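Local coordinates for protein ATP-dependent 6-phosphofructokinase isozyme 2 (PDB 3UMO) that phosphorylates fructose 6-phosphate to fructose 1,6-bisphosphate with ATP, the first committing step of glycolysis, using magnesium as cofactor and binding potassium, at residues 241-246 / 278-283; 255-260 / 292-297; 272-277 / 302-307. One frame throughout, in Å; residues are numbered along the deposited sequence.

Interaction 1 of 3, residues 241-246 / 278-283; sequences VVPPPV and FGVAAG. With ATP (adenosine-5'-triphosphate), chain E.
V280 overlaps both V241 and P243 with its forked end, one methyl to each. CG2 turns to V241, 3.9 Å from CG1 of that valine, and lies slightly nearer still to the backbone oxygen of V241. CG1 goes to P243 and meets the proline ring at CG, also 3.9 Å away, while touching the ring nitrogen at a like distance. The fork is set by the first torsion of V280: CG1 lies opposite the backbone N (chi1 163°), which leaves CG2 beside that N, so the two branches diverge toward the strand end at V241 and the loop at P243. The V280 side chain slants across that of V241 and stands roughly square to the P243 ring. The contact joins the end of strand 238-241 and the loop after it to helix 272-286, in the ATP pocket of this ribokinase-clan kinase, where V280 is an established nucleotide contact. CG1 of V280 also packs on the ribose, 3.7 Å from ATP O2'; that hydroxyl donates a weak hydrogen bond to the carbonyl oxygen of V280 at 3.3 Å. P243 CG approaches adenine N3 to 4.1 Å, so valine and proline line adjoining parts of the nucleoside site. Nearly one turn further along the helix, G283 lies against the ribose: its C is 3.3 Å from ATP O4', and a CB there would collide with that oxygen. V242, pointing away from the helix, packs on V242 of the second subunit.

Interaction 2 of 3, residues 255-260 / 292-297; sequences GDSMVG and TRLCSH. With K (potassium ion), chain F; ATP (adenosine-5'-triphosphate), chain E.
S257 reaches from helix 254-267 into the loop before helix 297-307. Its CB rests on C295, 3.7 Å from SG and only slightly farther from CB of the cysteine. OG then accepts a hydrogen bond from the backbone N of C295, at 3.2 Å and 154°, and is itself bonded to the carbonyl oxygen of G253, one turn back in the chain. With chi1 at -69°, OG sits beside its own backbone N, opposite the carbonyl carbon, a position that serves both partners. The same oxygen touches L294 CB at 3.5 Å, and C295 SG, standing between its own backbone N and carbonyl carbon (chi1 58°), lies 3.6 Å from it. With an alanine here, the N-H of C295 would probably lose its acceptor and G253 O its hydroxyl partner, and a gap is likely to open beside L294 CB and C295 SG. The joined elements each carry a site. In the loop, R293 O binds the potassium ion at 2.9 Å, together with the carbonyl oxygens of S250, V252, A286, N289 and G291. At the helix start, G255 N gives ATP O2G a hydrogen bond of 3.1 Å, next to D256, probably the catalytic residue, as in relatives. This N-H facing the gamma-phosphate is consistent with the anion hole of ribokinase-family kinases, here tied to their monovalent-cation loop.

Interaction 3 of 3, residues 272-277 / 302-307; sequences LEEMVR and KIYAYL
E274 and R277, one turn apart on helix 272-286, meet Y304 of the C-terminal helix, and R277 also meets L307. Before them in the sequence, E273 stays on its own helix, where OE2 forms a salt bridge to R277 NH2 at 3.0 Å that bears on how the arginine end is turned. E274 comes to the phenol of Y304 with its aliphatic part: CG lies 3.2 Å from OH, with the chain extended beyond CG and the carboxylate turned 54° from the ring. No bond joins carboxylate and phenol here; OE2 instead makes a salt bridge to K265 on helix 254-267. The backbone oxygen of E274 approaches Y304 CE1 obliquely.

The axes of segments 272-277 and 302-307 approach to 10.6 Å, with N-to-C directions 140° apart. They pack near the surface of the alpha/beta fold of the ribokinase (PfkB) family, where helix 297-307 closes the chain over helix 272-286. At R277 the contact is most extensive. Its CB sits obliquely to the Y304 ring, 3.8 Å from CE1, while the carbonyl carbon of R277 lies in the ring plane, at the edge. Chi1 of -180° sends the ring of Y304 away from its own backbone N and across to this turn, where it also packs edge-to-face with F278. Further out, R277 runs extended to NE and lays its guanidinium beneath L307 O, which stands 2.9 Å above one face, offset to the rim. NH1 is near that oxygen but badly angled for a bond. A water donates to L307 O; its very short approach to NH1 makes the second link weak and doubtful. The side chain of L307 is directed at helix 272-286, and CD1 rests 3.4 Å from R277 O. L307 also packs on V241 and V280, toward the ATP site.

Interactions 1 and 2 are buried and both touch ATP, interaction 1 at the ribose and adenine, interaction 2 at the gamma-phosphate and, through M258, the ribose; interaction 3 lies at the surface, its touching residues partly exposed. Helix 272-286 is shared by interactions 1 and 3, whose centres are about 7 Å apart: V242 O and P244 meet L307 and Y306, and A281 packs on I303 and Y304. Interaction 2 uses the preceding helix 254-267, and M258 and C295 pack against G279, V280 and A282 of interaction 1. The chemistry changes accordingly: apolar methyl and proline packing in interaction 1, a serine-to-backbone hydrogen bond in interaction 2, and aromatic and charged groups in interaction 3.

Interaction 1 of 3, residues 241-246 / 278-283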
loop_
_atom_site.group_PDB
_atom_site.type_symbol
_atom_site.label_atom_id
_atom_site.label_comp_id
_atom_site.label_asym_id
_atom_site.label_seq_id
_atom_site.Cartn_x
_atom_site.Cartn_y
_atom_site.Cartn_z
ATOM N N VAL A 241 -15.055 -25.423 18.397
ATOM C CA VAL A 241 -16.142 -24.471 18.521
ATOM C C VAL A 241 -15.936 -23.385 17.480
ATOM O O VAL A 241 -14.867 -22.779 17.418
ATOM C CB VAL A 241 -16.173 -23.853 19.923
ATOM C CG1 VAL A 241 -17.218 -22.728 19.986
ATOM C CG2 VAL A 241 -16.478 -24.922 20.956
ATOM N N VAL A 242 -16.957 -23.156 16.657
ATOM C CA VAL A 242 -16.890 -22.155 15.593
ATOM C C VAL A 242 -17.812 -20.986 15.945
ATOM O O VAL A 242 -18.940 -21.201 16.386
ATOM C CB VAL A 242 -17.319 -22.784 14.255
ATOM C CG1 VAL A 242 -17.025 -21.857 13.072
ATOM C CG2 VAL A 242 -16.604 -24.116 14.077
ATOM N N PRO A 243 -17.330 -19.744 15.761
ATOM C CA PRO A 243 -18.166 -18.577 16.058
ATOM C C PRO A 243 -19.330 -18.482 15.084
ATOM O O PRO A 243 -19.286 -19.067 13.997
ATOM C CB PRO A 243 -17.230 -17.384 15.800
ATOM C CG PRO A 243 -15.878 -17.944 15.542
ATOM C CD PRO A 243 -16.040 -19.372 15.164
ATOM N N PRO A 244 -20.370 -17.732 15.460
ATOM C CA PRO A 244 -21.468 -17.489 14.523
ATOM C C PRO A 244 -21.000 -16.618 13.361
ATOM O O PRO A 244 -19.979 -15.927 13.483
ATOM C CB PRO A 244 -22.504 -16.745 15.379
ATOM C CG PRO A 244 -21.736 -16.176 16.519
ATOM C CD PRO A 244 -20.622 -17.142 16.786
ATOM N N PRO A 245 -21.727 -16.667 12.233
ATOM C CA PRO A 245 -21.319 -15.944 11.025
ATOM C C PRO A 245 -21.674 -14.465 11.094
ATOM O O PRO A 245 -22.635 -14.020 10.465
ATOM C CB PRO A 245 -22.109 -16.642 9.912
ATOM C CG PRO A 245 -23.314 -17.205 10.589
ATOM C CD PRO A 245 -22.898 -17.534 11.999
ATOM N N VAL A 246 -20.894 -13.728 11.878
ATOM C CA VAL A 246 -21.030 -12.283 11.998
ATOM C C VAL A 246 -19.725 -11.637 11.563
ATOM O O VAL A 246 -18.646 -12.144 11.870
ATOM C CB VAL A 246 -21.348 -11.870 13.448
ATOM C CG1 VAL A 246 -21.522 -10.355 13.549
ATOM C CG2 VAL A 246 -22.599 -12.589 13.932
ATOM N N PHE A 278 -16.936 -20.251 25.874
ATOM C CA PHE A 278 -16.872 -18.907 26.427
ATOM C C PHE A 278 -15.669 -18.171 25.845
ATOM O O PHE A 278 -15.738 -16.972 25.566
ATOM C CB PHE A 278 -16.784 -18.960 27.953
ATOM C CG PHE A 278 -17.122 -17.661 28.627
ATOM C CD1 PHE A 278 -18.340 -17.045 28.394
ATOM C CD2 PHE A 278 -16.234 -17.068 29.514
ATOM C CE1 PHE A 278 -18.664 -15.850 29.018
ATOM C CE2 PHE A 278 -16.554 -15.863 30.142
ATOM C CZ PHE A 278 -17.768 -15.258 29.893
ATOM N N GLY A 279 -14.574 -18.901 25.636
ATOM C CA GLY A 279 -13.391 -18.335 25.001
ATOM C C GLY A 279 -13.681 -17.833 23.592
ATOM O O GLY A 279 -13.302 -16.715 23.227
ATOM N N VAL A 280 -14.336 -18.662 22.784
ATOM C CA VAL A 280 -14.699 -18.253 21.431
ATOM C C VAL A 280 -15.678 -17.081 21.466
ATOM O O VAL A 280 -15.559 -16.145 20.669
ATOM C CB VAL A 280 -15.276 -19.429 20.606
ATOM C CG1 VAL A 280 -16.020 -18.921 19.364
ATOM C CG2 VAL A 280 -14.151 -20.368 20.205
ATOM N N ALA A 281 -16.637 -17.129 22.388
ATOM C CA ALA A 281 -17.605 -16.038 22.513
ATOM C C ALA A 281 -16.916 -14.702 22.784
ATOM O O ALA A 281 -17.237 -13.693 22.151
ATOM C CB ALA A 281 -18.653 -16.342 23.593
ATOM N N ALA A 282 -15.968 -14.696 23.716
ATOM C CA ALA A 282 -15.257 -13.461 24.052
ATOM C C ALA A 282 -14.303 -13.031 22.946
ATOM O O ALA A 282 -14.204 -11.840 22.626
ATOM C CB ALA A 282 -14.508 -13.615 25.364
ATOM N N GLY A 283 -13.567 -13.990 22.386
ATOM C CA GLY A 283 -12.663 -13.690 21.290
ATOM C C GLY A 283 -13.404 -13.047 20.121
ATOM O O GLY A 283 -12.979 -12.030 19.571
HETATM P PG ATP E . -4.210 -12.152 18.789
HETATM O O1G ATP E . -3.221 -12.406 19.872
HETATM O O2G ATP E . -5.070 -11.002 19.307
HETATM O O3G ATP E . -3.584 -11.812 17.481
HETATM P PB ATP E . -4.661 -14.826 18.385
HETATM O O1B ATP E . -3.920 -14.920 17.016
HETATM O O2B ATP E . -3.849 -15.371 19.578
HETATM O O3B ATP E . -5.196 -13.351 18.670
HETATM P PA ATP E . -7.114 -15.862 17.290
HETATM O O1A ATP E . -6.806 -15.075 16.050
HETATM O O2A ATP E . -7.384 -17.343 17.017
HETATM O O3A ATP E . -5.974 -15.722 18.334
HETATM O "O5'" ATP E . -8.373 -15.159 18.002
HETATM C "C5'" ATP E . -8.981 -15.784 19.080
HETATM C "C4'" ATP E . -10.430 -15.967 19.017
HETATM O "O4'" ATP E . -11.021 -14.723 18.584
HETATM C "C3'" ATP E . -10.834 -16.922 17.972
HETATM O "O3'" ATP E . -10.782 -18.223 18.421
HETATM C "C2'" ATP E . -12.196 -16.476 17.634
HETATM O "O2'" ATP E . -13.070 -16.833 18.626
HETATM C "C1'" ATP E . -12.048 -15.003 17.661
HETATM N N9 ATP E . -11.702 -14.471 16.344
HETATM C C8 ATP E . -10.470 -14.138 15.919
HETATM N N7 ATP E . -10.583 -13.691 14.643
HETATM C C5 ATP E . -11.878 -13.742 14.270
HETATM C C6 ATP E . -12.564 -13.407 13.098
HETATM N N6 ATP E . -11.839 -12.863 11.901
HETATM N N1 ATP E . -13.895 -13.587 13.060
HETATM C C2 ATP E . -14.565 -14.076 14.119
HETATM N N3 ATP E . -13.934 -14.399 15.251
HETATM C C4 ATP E . -12.602 -14.242 15.355
#

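Interaction 2 of 3, residues 255-260 / 292-297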
loop_
_atom_site.group_PDB
_atom_site.type_symbol
_atom_site.label_atom_id
_atom_site.label_comp_id
_atom_site.label_asym_id
_atom_site.label_seq_id
_atom_site.Cartn_x
_atom_site.Cartn_y
_atom_site.Cartn_z
ATOM N N GLY A 255 -7.375 -12.467 20.852
ATOM C CA GLY A 255 -6.624 -13.460 21.603
ATOM C C GLY A 255 -6.687 -13.253 23.111
ATOM O O GLY A 255 -6.966 -14.183 23.881
ATOM N N ASP A 256 -6.421 -12.031 23.546
ATOM C CA ASP A 256 -6.413 -11.741 24.973
ATOM C C ASP A 256 -7.816 -11.818 25.570
ATOM O O ASP A 256 -7.980 -12.214 26.721
ATOM C CB ASP A 256 -5.766 -10.382 25.235
ATOM C CG ASP A 256 -4.307 -10.344 24.806
ATOM O OD1 ASP A 256 -3.828 -9.258 24.416
ATOM O OD2 ASP A 256 -3.636 -11.399 24.857
ATOM N N SER A 257 -8.824 -11.446 24.786
ATOM C CA SER A 257 -10.204 -11.566 25.238
ATOM C C SER A 257 -10.554 -13.029 25.440
ATOM O O SER A 257 -11.165 -13.394 26.447
ATOM C CB SER A 257 -11.170 -10.936 24.233
ATOM O OG SER A 257 -11.017 -9.524 24.213
ATOM N N MET A 258 -10.176 -13.865 24.477
ATOM C CA MET A 258 -10.400 -15.303 24.605
ATOM C C MET A 258 -9.706 -15.880 25.837
ATOM O O MET A 258 -10.303 -16.666 26.584
ATOM C CB MET A 258 -9.925 -16.041 23.347
ATOM C CG MET A 258 -9.791 -17.545 23.550
ATOM S SD MET A 258 -9.449 -18.415 22.007
ATOM C CE MET A 258 -11.111 -18.858 21.501
ATOM N N VAL A 259 -8.444 -15.512 26.047
ATOM C CA VAL A 259 -7.715 -16.007 27.217
ATOM C C VAL A 259 -8.363 -15.573 28.532
ATOM O O VAL A 259 -8.492 -16.382 29.461
ATOM C CB VAL A 259 -6.222 -15.621 27.174
ATOM C CG1 VAL A 259 -5.540 -15.969 28.489
ATOM C CG2 VAL A 259 -5.544 -16.333 26.015
ATOM N N GLY A 260 -8.788 -14.312 28.598
ATOM C CA GLY A 260 -9.485 -13.802 29.771
ATOM C C GLY A 260 -10.725 -14.621 30.089
ATOM O O GLY A 260 -10.951 -15.009 31.242
ATOM N N THR A 292 -8.782 -1.239 19.039
ATOM C CA THR A 292 -8.173 -2.113 20.034
ATOM C C THR A 292 -9.110 -2.547 21.161
ATOM O O THR A 292 -8.702 -3.279 22.056
ATOM C CB THR A 292 -6.945 -1.439 20.666
ATOM O OG1 THR A 292 -7.348 -0.219 21.298
ATOM C CG2 THR A 292 -5.902 -1.131 19.604
ATOM N N ARG A 293 -10.358 -2.094 21.116
ATOM C CA ARG A 293 -11.327 -2.408 22.151
ATOM C C ARG A 293 -11.504 -3.909 22.296
ATOM O O ARG A 293 -11.636 -4.627 21.308
ATOM C CB ARG A 293 -12.669 -1.748 21.833
ATOM C CG ARG A 293 -12.576 -0.250 21.609
ATOM C CD ARG A 293 -13.861 0.309 21.026
ATOM N NE ARG A 293 -15.018 0.016 21.866
ATOM C CZ ARG A 293 -16.270 -0.027 21.423
ATOM N NH1 ARG A 293 -16.533 0.200 20.142
ATOM N NH2 ARG A 293 -17.260 -0.303 22.261
ATOM N N LEU A 294 -11.503 -4.371 23.537
ATOM C CA LEU A 294 -11.654 -5.787 23.820
ATOM C C LEU A 294 -13.121 -6.180 23.840
ATOM O O LEU A 294 -13.991 -5.398 23.470
ATOM C CB LEU A 294 -10.994 -6.133 25.154
ATOM C CG LEU A 294 -9.569 -5.606 25.313
ATOM C CD1 LEU A 294 -9.077 -5.785 26.737
ATOM C CD2 LEU A 294 -8.640 -6.296 24.332
ATOM N N CYS A 295 -13.384 -7.405 24.272
ATOM C CA CYS A 295 -14.745 -7.929 24.346
ATOM C C CYS A 295 -15.624 -7.172 25.347
ATOM O O CYS A 295 -15.152 -6.749 26.407
ATOM C CB CYS A 295 -14.698 -9.406 24.754
ATOM S SG CYS A 295 -13.871 -9.694 26.356
ATOM N N SER A 296 -16.904 -7.007 25.016
ATOM C CA SER A 296 -17.866 -6.463 25.965
ATOM C C SER A 296 -18.665 -7.610 26.576
ATOM O O SER A 296 -18.858 -8.645 25.941
ATOM C CB SER A 296 -18.821 -5.480 25.284
ATOM O OG SER A 296 -19.716 -6.167 24.428
ATOM N N HIS A 297 -19.137 -7.416 27.803
ATOM C CA HIS A 297 -19.930 -8.441 28.481
ATOM C C HIS A 297 -21.160 -8.883 27.688
ATOM O O HIS A 297 -21.418 -10.082 27.547
ATOM C CB HIS A 297 -20.358 -7.969 29.875
ATOM C CG HIS A 297 -21.276 -8.924 30.578
ATOM N ND1 HIS A 297 -22.634 -8.952 30.351
ATOM C CD2 HIS A 297 -21.026 -9.889 31.495
ATOM C CE1 HIS A 297 -23.185 -9.893 31.100
ATOM N NE2 HIS A 297 -22.230 -10.475 31.805
HETATM K K K F . -11.366 -4.970 18.432
HETATM P PG ATP E . -4.210 -12.152 18.789
HETATM O O1G ATP E . -3.221 -12.406 19.872
HETATM O O2G ATP E . -5.070 -11.002 19.307
HETATM O O3G ATP E . -3.584 -11.812 17.481
HETATM P PB ATP E . -4.661 -14.826 18.385
HETATM O O1B ATP E . -3.920 -14.920 17.016
HETATM O O2B ATP E . -3.849 -15.371 19.578
HETATM O O3B ATP E . -5.196 -13.351 18.670
HETATM P PA ATP E . -7.114 -15.862 17.290
HETATM O O1A ATP E . -6.806 -15.075 16.050
HETATM O O2A ATP E . -7.384 -17.343 17.017
HETATM O O3A ATP E . -5.974 -15.722 18.334
HETATM O "O5'" ATP E . -8.373 -15.159 18.002
HETATM C "C5'" ATP E . -8.981 -15.784 19.080
HETATM C "C4'" ATP E . -10.430 -15.967 19.017
HETATM O "O4'" ATP E . -11.021 -14.723 18.584
HETATM C "C3'" ATP E . -10.834 -16.922 17.972
HETATM O "O3'" ATP E . -10.782 -18.223 18.421
HETATM C "C2'" ATP E . -12.196 -16.476 17.634
HETATM O "O2'" ATP E . -13.070 -16.833 18.626
HETATM C "C1'" ATP E . -12.048 -15.003 17.661
HETATM N N9 ATP E . -11.702 -14.471 16.344
HETATM C C8 ATP E . -10.470 -14.138 15.919
HETATM N N7 ATP E . -10.583 -13.691 14.643
HETATM C C5 ATP E . -11.878 -13.742 14.270
HETATM C C6 ATP E . -12.564 -13.407 13.098
HETATM N N6 ATP E . -11.839 -12.863 11.901
HETATM N N1 ATP E . -13.895 -13.587 13.060
HETATM C C2 ATP E . -14.565 -14.076 14.119
HETATM N N3 ATP E . -13.934 -14.399 15.251
HETATM C C4 ATP E . -12.602 -14.242 15.355
#

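Interaction 3 of 3, residues 272-277 / 302-307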
loop_
_atom_site.group_PDB
_atom_site.type_symbol
_atom_site.label_atom_id
_atom_site.label_comp_id
_atom_site.label_asym_id
_atom_site.label_seq_id
_atom_site.Cartn_x
_atom_site.Cartn_y
_atom_site.Cartn_z
ATOM N N LEU A 272 -14.337 -28.539 29.691
ATOM C CA LEU A 272 -13.546 -28.086 28.547
ATOM C C LEU A 272 -14.446 -27.387 27.529
ATOM O O LEU A 272 -14.086 -26.343 26.976
ATOM C CB LEU A 272 -12.822 -29.265 27.891
ATOM C CG LEU A 272 -11.995 -28.927 26.648
ATOM C CD1 LEU A 272 -10.735 -28.170 27.020
ATOM C CD2 LEU A 272 -11.652 -30.184 25.866
ATOM N N GLU A 273 -15.624 -27.962 27.300
ATOM C CA GLU A 273 -16.584 -27.397 26.358
ATOM C C GLU A 273 -17.022 -25.990 26.750
ATOM O O GLU A 273 -17.013 -25.073 25.926
ATOM C CB GLU A 273 -17.804 -28.308 26.224
ATOM C CG GLU A 273 -18.933 -27.683 25.430
ATOM C CD GLU A 273 -19.828 -28.718 24.785
ATOM O OE1 GLU A 273 -20.914 -28.997 25.339
ATOM O OE2 GLU A 273 -19.443 -29.251 23.722
ATOM N N GLU A 274 -17.390 -25.824 28.015
ATOM C CA GLU A 274 -17.860 -24.537 28.506
ATOM C C GLU A 274 -16.739 -23.507 28.411
ATOM O O GLU A 274 -16.962 -22.355 28.030
ATOM C CB GLU A 274 -18.343 -24.679 29.952
ATOM C CG GLU A 274 -19.040 -23.452 30.501
ATOM C CD GLU A 274 -19.921 -23.770 31.695
ATOM O OE1 GLU A 274 -20.447 -24.904 31.762
ATOM O OE2 GLU A 274 -20.087 -22.888 32.564
ATOM N N MET A 275 -15.525 -23.946 28.740
ATOM C CA MET A 275 -14.354 -23.082 28.665
ATOM C C MET A 275 -14.080 -22.596 27.237
ATOM O O MET A 275 -13.881 -21.403 27.014
ATOM C CB MET A 275 -13.129 -23.817 29.213
ATOM C CG MET A 275 -11.890 -22.957 29.300
ATOM S SD MET A 275 -10.452 -23.937 29.744
ATOM C CE MET A 275 -10.236 -24.903 28.259
ATOM N N VAL A 276 -14.065 -23.514 26.275
ATOM C CA VAL A 276 -13.766 -23.148 24.888
ATOM C C VAL A 276 -14.895 -22.315 24.285
ATOM O O VAL A 276 -14.650 -21.342 23.561
ATOM C CB VAL A 276 -13.455 -24.391 24.011
ATOM C CG1 VAL A 276 -13.268 -24.001 22.551
ATOM C CG2 VAL A 276 -12.201 -25.109 24.529
ATOM N N ARG A 277 -16.133 -22.677 24.602
ATOM C CA ARG A 277 -17.271 -21.905 24.120
ATOM C C ARG A 277 -17.205 -20.454 24.588
ATOM O O ARG A 277 -17.405 -19.542 23.799
ATOM C CB ARG A 277 -18.590 -22.516 24.581
ATOM C CG ARG A 277 -18.991 -23.764 23.844
ATOM C CD ARG A 277 -20.439 -24.118 24.187
ATOM N NE ARG A 277 -20.808 -25.488 23.836
ATOM C CZ ARG A 277 -20.905 -25.952 22.593
ATOM N NH1 ARG A 277 -20.649 -25.164 21.555
ATOM N NH2 ARG A 277 -21.255 -27.214 22.387
ATOM N N LYS A 302 -24.179 -12.847 24.441
ATOM C CA LYS A 302 -25.044 -13.143 23.297
ATOM C C LYS A 302 -24.468 -14.273 22.446
ATOM O O LYS A 302 -25.177 -15.209 22.062
ATOM C CB LYS A 302 -25.235 -11.889 22.438
ATOM C CG LYS A 302 -26.181 -12.076 21.253
ATOM C CD LYS A 302 -26.106 -10.890 20.288
ATOM C CE LYS A 302 -26.497 -9.587 20.971
ATOM N NZ LYS A 302 -26.480 -8.421 20.030
ATOM N N ILE A 303 -23.177 -14.179 22.148
ATOM C CA ILE A 303 -22.514 -15.222 21.370
ATOM C C ILE A 303 -22.486 -16.542 22.148
ATOM O O ILE A 303 -22.789 -17.602 21.596
ATOM C CB ILE A 303 -21.090 -14.809 20.953
ATOM C CG1 ILE A 303 -21.152 -13.606 20.006
ATOM C CG2 ILE A 303 -20.377 -15.985 20.273
ATOM C CD1 ILE A 303 -19.815 -12.904 19.788
ATOM N N TYR A 304 -22.145 -16.476 23.433
ATOM C CA TYR A 304 -22.122 -17.678 24.262
ATOM C C TYR A 304 -23.484 -18.376 24.312
ATOM O O TYR A 304 -23.557 -19.600 24.232
ATOM C CB TYR A 304 -21.622 -17.359 25.674
ATOM C CG TYR A 304 -21.565 -18.562 26.586
ATOM C CD1 TYR A 304 -20.540 -19.495 26.477
ATOM C CD2 TYR A 304 -22.541 -18.765 27.557
ATOM C CE1 TYR A 304 -20.486 -20.597 27.312
ATOM C CE2 TYR A 304 -22.497 -19.863 28.397
ATOM C CZ TYR A 304 -21.470 -20.774 28.272
ATOM O OH TYR A 304 -21.436 -21.862 29.111
ATOM N N ALA A 305 -24.558 -17.601 24.432
ATOM C CA ALA A 305 -25.906 -18.170 24.424
ATOM C C ALA A 305 -26.184 -18.927 23.126
ATOM O O ALA A 305 -26.766 -20.017 23.142
ATOM C CB ALA A 305 -26.949 -17.082 24.640
ATOM N N TYR A 306 -25.766 -18.343 22.006
ATOM C CA TYR A 306 -25.921 -18.981 20.703
ATOM C C TYR A 306 -25.144 -20.291 20.641
ATOM O O TYR A 306 -25.673 -21.306 20.205
ATOM C CB TYR A 306 -25.460 -18.040 19.589
ATOM C CG TYR A 306 -25.304 -18.687 18.228
ATOM C CD1 TYR A 306 -26.393 -18.838 17.377
ATOM C CD2 TYR A 306 -24.058 -19.123 17.783
ATOM C CE1 TYR A 306 -26.250 -19.416 16.132
ATOM C CE2 TYR A 306 -23.909 -19.707 16.540
ATOM C CZ TYR A 306 -25.007 -19.846 15.718
ATOM O OH TYR A 306 -24.858 -20.423 14.477
ATOM N N LEU A 307 -23.888 -20.266 21.082
ATOM C CA LEU A 307 -23.053 -21.464 21.063
ATOM C C LEU A 307 -23.584 -22.561 21.985
ATOM O O LEU A 307 -23.307 -23.747 21.776
ATOM C CB LEU A 307 -21.617 -21.119 21.457
ATOM C CG LEU A 307 -20.874 -20.126 20.568
ATOM C CD1 LEU A 307 -19.559 -19.733 21.220
ATOM C CD2 LEU A 307 -20.646 -20.708 19.181
HETATM O O HOH W 1 -21.973 -24.751 19.436
#